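Long-range contacts in arginyl-trna synthetase (Thermus thermophilus, PDB 1IQ0), which probably attaches L-arginine to its cognate tRNA(Arg) at the cost of ATP, as a class I aminoacyl-tRNA synthetase: residues A[5-10]-A[22-27]; A[33-38]-A[80-85]. One frame throughout, in Å; residues are numbered along the deposited sequence.

Overall arrangement
Contacts 1 and 2 lie in the N-terminal domain of this monomeric synthetase, with centres about 12 Å apart and on the same side of the chain's centre. Both segments of contact 1 precede those of contact 2 along the chain. Contact 1 sets helix 3-15 against the run 22-27, which ends in strand 26-27. Contact 2 joins strand 36-39 to strand 77-82. These three strands and strand 68-74 form an antiparallel sheet in the order 26-27, 36-39, 77-82, 68-74. The contacts meet directly, with A26 O 2.9 Å from G37 N, a probable hydrogen bond. L23 also packs on V38. Helix 3-15 and the sheet are thus tied into one small unit.

Contact 1: residues A[5-10]-A[22-27]; sequences ALEEAI and RLKVAR
E7 OE2 takes the backbone N-H of V25 in a short, nearly straight hydrogen bond (OE2 to N 2.7 Å, 168° at the hydrogen). The N-H meets the anti side of the carboxylate, 15° out of its plane. K24 CE packs tightly on the same oxygen, at 2.9 Å. The salt bridge from E7 OE2 to K24 NZ is long, at 3.8 Å. The K24 chain is bent at chi3, which brings CE, not the ammonium, closest to this oxygen. Nearer the backbone, E7 CG packs on V25 CG1 at 3.7 Å. An alanine in place of E7 would probably leave the V25 N-H without this acceptor, weaken the charge balance at K24 and open a gap beside V25 CG1.

One turn of helix 3-15 thus grips the run leading into strand 26-27, the edge strand of the four-stranded antiparallel sheet in the N-terminal domain. On the apolar side, L6 CD2 meets V25 CG2 at 4.2 Å, the two side chains crossing at about a right angle. On the exposed side, R22 NH2 makes a weak hydrogen bond and salt bridge to E8 OE1 (3.3 Å), with carboxylate and guanidinium planes 60° apart. The R22 side chain is poorly ordered.

Farther out, the V25 carbonyl accepts a hydrogen bond from R3 of the same helix. V25 also packs on Y36, and L6 and I10 lie against F80 of the sheet.

Contact 2: residues A[33-38]-A[80-85]; sequences PGDYGV and FRLRTE
Y36 and F80 face each other as an antiparallel hydrogen-bonded pair, with both side chains on the same face of the sheet. Their rings do not stack. The F80 ring presents its edge to the opposite strand: CD1 lies 3.5 Å from Y36 O, and CE1 meets V38 CG1 at 4.2 Å. The Y36 ring in turn offers its own edge to L82, whose CD1 lies near the ring plane and 3.5 Å from Y36 CE1. The Y36 and L82 side chains cross obliquely. The Y36 hydroxyl hydrogen-bonds to D511.

D35 turns its carboxylate back to the other strand. CG stands beside its own backbone N (chi1 -54°), and OD2 accepts the N-H of L82 at 2.9 Å. This N-H meets the anti side of OD2, 22° out of the carboxylate plane. R503 forms a salt bridge to the same OD2, so the oxygen has both a backbone donor and a charged partner. G34 CA comes within 4.0 Å of R81 CA, where a CB on G34 would be tight against F80 O. At the positive phi of G34 (115°) a CB would also be jammed against the carbonyl O of P33, which by itself accounts for the glycine.

F80 O is held by two donors. D35 N reaches it at 2.8 Å and Y36 N at 3.2 Å. F80 N bonds back to Y36 O, though the modelled distance is very short and so uncertain in detail. Two consecutive residues, D35 and Y36, therefore face the single residue F80, which is a classic beta bulge in the antiparallel sheet of the N-terminal domain.

Contact 1: residues A[5-10]-A[22-27]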
# COMPACT_ATOMS: atom_id res chain seq x y z
N ALA A 5 -22.09 -6.41 9.30
CA ALA A 5 -23.28 -6.33 10.14
C ALA A 5 -23.68 -7.75 10.53
O ALA A 5 -24.16 -7.99 11.64
CB ALA A 5 -24.41 -5.66 9.37
N LEU A 6 -23.45 -8.69 9.62
CA LEU A 6 -23.78 -10.08 9.87
C LEU A 6 -22.81 -10.69 10.89
O LEU A 6 -23.21 -11.46 11.75
CB LEU A 6 -23.75 -10.87 8.57
CG LEU A 6 -24.14 -12.35 8.62
CD1 LEU A 6 -25.44 -12.55 9.41
CD2 LEU A 6 -24.28 -12.86 7.19
N GLU A 7 -21.53 -10.34 10.78
CA GLU A 7 -20.53 -10.85 11.71
C GLU A 7 -20.79 -10.26 13.09
O GLU A 7 -20.59 -10.93 14.10
CB GLU A 7 -19.12 -10.50 11.24
CG GLU A 7 -18.83 -10.93 9.82
CD GLU A 7 -17.39 -10.70 9.41
OE1 GLU A 7 -16.83 -9.64 9.77
OE2 GLU A 7 -16.82 -11.57 8.72
N GLU A 8 -21.22 -9.01 13.13
CA GLU A 8 -21.50 -8.35 14.40
C GLU A 8 -22.65 -9.06 15.11
O GLU A 8 -22.57 -9.35 16.30
CB GLU A 8 -21.86 -6.88 14.18
CG GLU A 8 -22.26 -6.14 15.45
CD GLU A 8 -21.22 -6.27 16.55
OE1 GLU A 8 -20.04 -5.93 16.31
OE2 GLU A 8 -21.58 -6.72 17.66
N ALA A 9 -23.71 -9.35 14.36
CA ALA A 9 -24.86 -10.03 14.94
C ALA A 9 -24.49 -11.43 15.42
O ALA A 9 -25.04 -11.92 16.41
CB ALA A 9 -25.99 -10.12 13.91
N ILE A 10 -23.54 -12.06 14.73
CA ILE A 10 -23.09 -13.40 15.11
C ILE A 10 -22.24 -13.35 16.37
O ILE A 10 -22.39 -14.17 17.27
CB ILE A 10 -22.25 -14.05 13.99
CG1 ILE A 10 -23.14 -14.35 12.77
CG2 ILE A 10 -21.58 -15.32 14.50
CD1 ILE A 10 -22.38 -14.88 11.58
N ARG A 22 -14.84 -13.91 17.91
CA ARG A 22 -15.43 -13.34 16.70
C ARG A 22 -15.11 -14.20 15.48
O ARG A 22 -13.95 -14.54 15.24
CB ARG A 22 -14.92 -11.91 16.49
CG ARG A 22 -15.34 -11.29 15.16
CD ARG A 22 -14.85 -9.85 15.05
NE ARG A 22 -15.54 -8.96 15.98
CZ ARG A 22 -16.82 -8.63 15.88
NH1 ARG A 22 -17.57 -9.12 14.90
NH2 ARG A 22 -17.36 -7.80 16.77
N LEU A 23 -16.14 -14.54 14.72
CA LEU A 23 -15.97 -15.36 13.52
C LEU A 23 -16.12 -14.54 12.24
O LEU A 23 -16.92 -13.60 12.18
CB LEU A 23 -16.98 -16.50 13.52
CG LEU A 23 -16.82 -17.60 14.58
CD1 LEU A 23 -17.89 -18.65 14.37
CD2 LEU A 23 -15.44 -18.22 14.47
N LYS A 24 -15.37 -14.91 11.21
CA LYS A 24 -15.44 -14.22 9.93
C LYS A 24 -16.39 -14.93 8.98
O LYS A 24 -16.38 -16.16 8.87
CB LYS A 24 -14.06 -14.12 9.29
CG LYS A 24 -13.01 -13.35 10.10
CD LYS A 24 -13.47 -11.94 10.48
CE LYS A 24 -13.99 -11.16 9.28
NZ LYS A 24 -13.05 -11.19 8.13
N VAL A 25 -17.22 -14.16 8.30
CA VAL A 25 -18.15 -14.71 7.33
C VAL A 25 -17.44 -14.64 5.98
O VAL A 25 -16.58 -13.78 5.76
CB VAL A 25 -19.46 -13.87 7.28
CG1 VAL A 25 -19.22 -12.56 6.56
CG2 VAL A 25 -20.57 -14.66 6.61
N ALA A 26 -17.79 -15.55 5.07
CA ALA A 26 -17.18 -15.58 3.75
C ALA A 26 -18.21 -16.07 2.75
O ALA A 26 -19.21 -16.67 3.13
CB ALA A 26 -15.95 -16.50 3.75
N ARG A 27 -17.96 -15.82 1.46
CA ARG A 27 -18.87 -16.25 0.41
C ARG A 27 -19.06 -17.75 0.46
O ARG A 27 -18.09 -18.51 0.53
CB ARG A 27 -18.32 -15.83 -0.96
CG ARG A 27 -18.46 -14.34 -1.25
CD ARG A 27 -19.93 -13.96 -1.40
NE ARG A 27 -20.50 -14.54 -2.61
CZ ARG A 27 -20.32 -14.05 -3.84
NH1 ARG A 27 -19.59 -12.95 -4.02
NH2 ARG A 27 -20.88 -14.64 -4.89

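Contact 2: residues A[33-38]-A[80-85]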
# COMPACT_ATOMS: atom_id res chain seq x y z
N PRO A 33 -26.20 -24.04 -0.42
CA PRO A 33 -27.14 -23.45 0.53
C PRO A 33 -26.78 -22.07 1.07
O PRO A 33 -26.23 -21.95 2.16
CB PRO A 33 -27.19 -24.49 1.65
CG PRO A 33 -26.99 -25.77 0.92
CD PRO A 33 -25.85 -25.42 -0.02
N GLY A 34 -27.08 -21.02 0.30
CA GLY A 34 -26.80 -19.68 0.77
C GLY A 34 -25.78 -18.82 0.05
O GLY A 34 -25.12 -19.26 -0.90
N ASP A 35 -25.63 -17.59 0.53
CA ASP A 35 -24.70 -16.64 -0.05
C ASP A 35 -23.46 -16.47 0.81
O ASP A 35 -22.35 -16.33 0.29
CB ASP A 35 -25.40 -15.30 -0.22
CG ASP A 35 -26.69 -15.41 -1.02
OD1 ASP A 35 -26.64 -15.98 -2.13
OD2 ASP A 35 -27.73 -14.94 -0.54
N TYR A 36 -23.66 -16.49 2.12
CA TYR A 36 -22.58 -16.33 3.08
C TYR A 36 -22.60 -17.43 4.13
O TYR A 36 -23.65 -17.96 4.48
CB TYR A 36 -22.68 -14.97 3.78
CG TYR A 36 -22.45 -13.79 2.87
CD1 TYR A 36 -23.49 -12.93 2.53
CD2 TYR A 36 -21.19 -13.55 2.33
CE1 TYR A 36 -23.28 -11.85 1.68
CE2 TYR A 36 -20.97 -12.47 1.48
CZ TYR A 36 -22.02 -11.63 1.16
OH TYR A 36 -21.79 -10.57 0.32
N GLY A 37 -21.42 -17.76 4.64
CA GLY A 37 -21.33 -18.80 5.65
C GLY A 37 -20.21 -18.54 6.64
O GLY A 37 -19.27 -17.80 6.36
N VAL A 38 -20.33 -19.16 7.80
CA VAL A 38 -19.33 -19.01 8.83
C VAL A 38 -18.91 -20.41 9.27
O VAL A 38 -19.75 -21.29 9.47
CB VAL A 38 -19.89 -18.23 10.04
CG1 VAL A 38 -21.05 -18.99 10.67
CG2 VAL A 38 -18.79 -17.99 11.05
N PHE A 80 -25.99 -18.52 5.28
CA PHE A 80 -27.08 -17.56 5.26
C PHE A 80 -27.51 -17.22 3.85
O PHE A 80 -26.69 -16.86 2.99
CB PHE A 80 -26.67 -16.27 5.97
CG PHE A 80 -26.17 -16.47 7.37
CD1 PHE A 80 -24.85 -16.86 7.60
CD2 PHE A 80 -27.02 -16.29 8.46
CE1 PHE A 80 -24.39 -17.07 8.90
CE2 PHE A 80 -26.57 -16.50 9.76
CZ PHE A 80 -25.25 -16.89 9.99
N ARG A 81 -28.81 -17.34 3.60
CA ARG A 81 -29.36 -17.00 2.30
C ARG A 81 -29.97 -15.62 2.51
O ARG A 81 -30.79 -15.43 3.41
CB ARG A 81 -30.43 -18.02 1.88
CG ARG A 81 -31.06 -17.74 0.51
CD ARG A 81 -31.54 -19.03 -0.15
NE ARG A 81 -32.18 -19.93 0.81
CZ ARG A 81 -33.38 -19.74 1.35
NH1 ARG A 81 -34.10 -18.68 1.01
NH2 ARG A 81 -33.85 -20.61 2.24
N LEU A 82 -29.55 -14.65 1.70
CA LEU A 82 -30.03 -13.29 1.82
C LEU A 82 -31.34 -13.05 1.09
O LEU A 82 -31.68 -13.76 0.14
CB LEU A 82 -28.97 -12.32 1.27
CG LEU A 82 -27.58 -12.36 1.92
CD1 LEU A 82 -26.68 -11.32 1.28
CD2 LEU A 82 -27.70 -12.11 3.43
N ARG A 83 -32.10 -12.06 1.55
CA ARG A 83 -33.34 -11.73 0.87
C ARG A 83 -32.88 -10.98 -0.37
O ARG A 83 -32.15 -9.99 -0.29
CB ARG A 83 -34.23 -10.82 1.73
CG ARG A 83 -34.77 -11.47 3.00
CD ARG A 83 -35.93 -10.66 3.55
NE ARG A 83 -35.59 -9.24 3.64
CZ ARG A 83 -36.46 -8.28 3.93
NH1 ARG A 83 -37.74 -8.58 4.14
NH2 ARG A 83 -36.05 -7.02 3.98
N THR A 84 -33.30 -11.46 -1.54
CA THR A 84 -32.90 -10.83 -2.79
C THR A 84 -33.08 -9.32 -2.81
O THR A 84 -32.17 -8.59 -3.21
CB THR A 84 -33.64 -11.49 -3.95
OG1 THR A 84 -33.29 -12.88 -3.98
CG2 THR A 84 -33.26 -10.85 -5.29
N GLU A 85 -34.24 -8.84 -2.37
CA GLU A 85 -34.51 -7.41 -2.35
C GLU A 85 -33.49 -6.64 -1.51
O GLU A 85 -32.93 -5.63 -1.96
CB GLU A 85 -35.91 -7.14 -1.80
CG GLU A 85 -36.26 -5.67 -1.72
CD GLU A 85 -37.55 -5.42 -0.96
OE1 GLU A 85 -37.97 -4.24 -0.88
OE2 GLU A 85 -38.15 -6.39 -0.45